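Local structure of ThiS protein (Escherichia coli, 1ZUD) at residues 35-40 against 53-58. The protein carries sulfur as a thiocarboxylate at its C terminus and donates it to build the thiazole phosphate moiety of thiamine phosphate. Numbering follows the deposited sequence.
Sequences AINQQI and DGDQIL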
# COMPACT_ATOMS: atom_id res chain seq x y z
N ALA D 35 -0.24 -1.62 -23.21
CA ALA D 35 1.19 -1.56 -23.04
C ALA D 35 1.81 -2.67 -23.89
O ALA D 35 1.21 -3.76 -24.04
CB ALA D 35 1.58 -1.76 -21.61
N ILE D 36 2.98 -2.41 -24.46
CA ILE D 36 3.67 -3.47 -25.21
C ILE D 36 5.04 -3.50 -24.60
O ILE D 36 5.71 -2.47 -24.56
CB ILE D 36 3.77 -3.19 -26.75
CG1 ILE D 36 2.40 -3.42 -27.36
CG2 ILE D 36 4.82 -4.16 -27.43
CD1 ILE D 36 2.33 -3.10 -28.91
N ASN D 37 5.44 -4.68 -24.11
CA ASN D 37 6.75 -4.78 -23.50
C ASN D 37 6.92 -3.72 -22.42
O ASN D 37 7.93 -3.04 -22.35
CB ASN D 37 7.83 -4.65 -24.56
CG ASN D 37 7.73 -5.77 -25.58
OD1 ASN D 37 7.25 -6.85 -25.26
ND2 ASN D 37 8.15 -5.51 -26.82
N GLN D 38 5.89 -3.59 -21.60
CA GLN D 38 5.94 -2.66 -20.47
C GLN D 38 5.97 -1.16 -20.73
O GLN D 38 6.28 -0.38 -19.84
CB GLN D 38 7.08 -3.09 -19.53
CG GLN D 38 6.86 -4.52 -18.94
CD GLN D 38 7.20 -5.67 -19.91
OE1 GLN D 38 8.29 -5.70 -20.55
NE2 GLN D 38 6.29 -6.64 -20.01
N GLN D 39 5.59 -0.74 -21.94
CA GLN D 39 5.56 0.69 -22.25
C GLN D 39 4.19 0.96 -22.84
O GLN D 39 3.70 0.22 -23.69
CB GLN D 39 6.69 1.04 -23.23
CG GLN D 39 7.94 0.10 -23.15
CD GLN D 39 8.99 0.45 -22.06
OE1 GLN D 39 9.50 1.58 -21.98
NE2 GLN D 39 9.33 -0.55 -21.24
N ILE D 40 3.54 1.99 -22.35
CA ILE D 40 2.25 2.35 -22.88
C ILE D 40 2.40 2.76 -24.36
O ILE D 40 3.36 3.42 -24.71
CB ILE D 40 1.69 3.58 -22.16
CG1 ILE D 40 1.50 3.23 -20.66
CG2 ILE D 40 0.35 4.03 -22.83
CD1 ILE D 40 0.39 2.22 -20.42
N ASP D 53 6.32 -10.33 -33.32
CA ASP D 53 6.51 -11.63 -32.73
C ASP D 53 7.19 -11.50 -31.37
O ASP D 53 8.16 -10.79 -31.26
CB ASP D 53 7.40 -12.49 -33.62
CG ASP D 53 7.84 -13.75 -32.91
OD1 ASP D 53 9.05 -13.87 -32.62
OD2 ASP D 53 6.96 -14.61 -32.63
N GLY D 54 6.67 -12.19 -30.36
CA GLY D 54 7.25 -12.12 -29.03
C GLY D 54 6.85 -10.88 -28.24
O GLY D 54 7.43 -10.60 -27.18
N ASP D 55 5.87 -10.12 -28.72
CA ASP D 55 5.50 -8.91 -27.95
C ASP D 55 4.72 -9.31 -26.70
O ASP D 55 3.99 -10.29 -26.73
CB ASP D 55 4.64 -7.97 -28.81
CG ASP D 55 5.47 -6.91 -29.52
OD1 ASP D 55 4.92 -6.20 -30.39
OD2 ASP D 55 6.69 -6.80 -29.21
N GLN D 56 4.89 -8.58 -25.60
CA GLN D 56 4.10 -8.92 -24.39
C GLN D 56 3.10 -7.78 -24.26
O GLN D 56 3.46 -6.63 -24.01
CB GLN D 56 5.00 -9.02 -23.15
CG GLN D 56 6.21 -9.91 -23.38
CD GLN D 56 6.91 -10.22 -22.09
OE1 GLN D 56 7.14 -9.33 -21.28
NE2 GLN D 56 7.27 -11.49 -21.89
N ILE D 57 1.84 -8.10 -24.47
CA ILE D 57 0.84 -7.06 -24.50
C ILE D 57 -0.14 -7.14 -23.34
O ILE D 57 -0.53 -8.23 -22.92
CB ILE D 57 0.07 -7.15 -25.80
CG1 ILE D 57 1.05 -7.09 -26.99
CG2 ILE D 57 -0.86 -5.95 -25.95
CD1 ILE D 57 0.33 -7.31 -28.34
N LEU D 58 -0.51 -5.98 -22.82
CA LEU D 58 -1.49 -5.85 -21.73
C LEU D 58 -2.55 -4.88 -22.20
O LEU D 58 -2.25 -3.80 -22.72
CB LEU D 58 -0.86 -5.24 -20.48
CG LEU D 58 0.34 -5.94 -19.88
CD1 LEU D 58 0.70 -5.24 -18.57
CD2 LEU D 58 -0.01 -7.44 -19.62
O HOH W 1 3.48 -4.99 -21.63
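Main-chain pairing sets the register between strand 32-36 and strand 56-61, which run antiparallel. A35 and L58 form a hydrogen-bonded pair: A35 N reaches L58 O at 3.0 Å, and L58 N returns to A35 O, both in the carbonyl planes. One step on, I36 faces I57 as a non-hydrogen-bonded pair, and N37 N then donates to Q56 O at 2.8 Å, nearly straight at 164°. The I36 to Q39 type I' turn, where the Q38 backbone also bonds to the ThiF chain, lifts the chain away into strand 39-40, so a side chain takes over the pairing: N37 OD1 accepts Q56 N at 2.9 Å, with the donor above the amide carbonyl plane. Water 1 accepts from Q38 N and donates to Q56 O, giving that oxygen a second donor.

Side chains of the turn carry the join past the last backbone pair, to D55 and Q56. With CG beside its backbone N (chi1 -62°), the N37 amide crosses D55 at about a right angle, and N37 ND2 meets D55 OD2 at 3.1 Å from above the carboxylate plane, a bent bond. The other oxygen, D55 OD1, is held by Q52 N. The bent chain of Q38 brings NE2 to Q56 OE1 at 3.1 Å, in the carbonyl plane, with the two amide planes 88° apart.

Apolar contact occurs on both sheet faces: A35 CB and L58 CB approach to 4.4 Å on one; on the other, which turns to V18 and L21 of helix 18-24, I36 CG1 and I57 CG1 lie alongside at 3.9 Å. Separately, I36 CG2 makes a methyl-to-carboxylate van der Waals contact, 3.5 Å from D55 CG.

In this beta-grasp, ubiquitin-like fold, the contact's chemistry implies that the N37 side-chain carbonyl stands in for its main-chain O, so Q56 N keeps an acceptor where the turn diverts the chain.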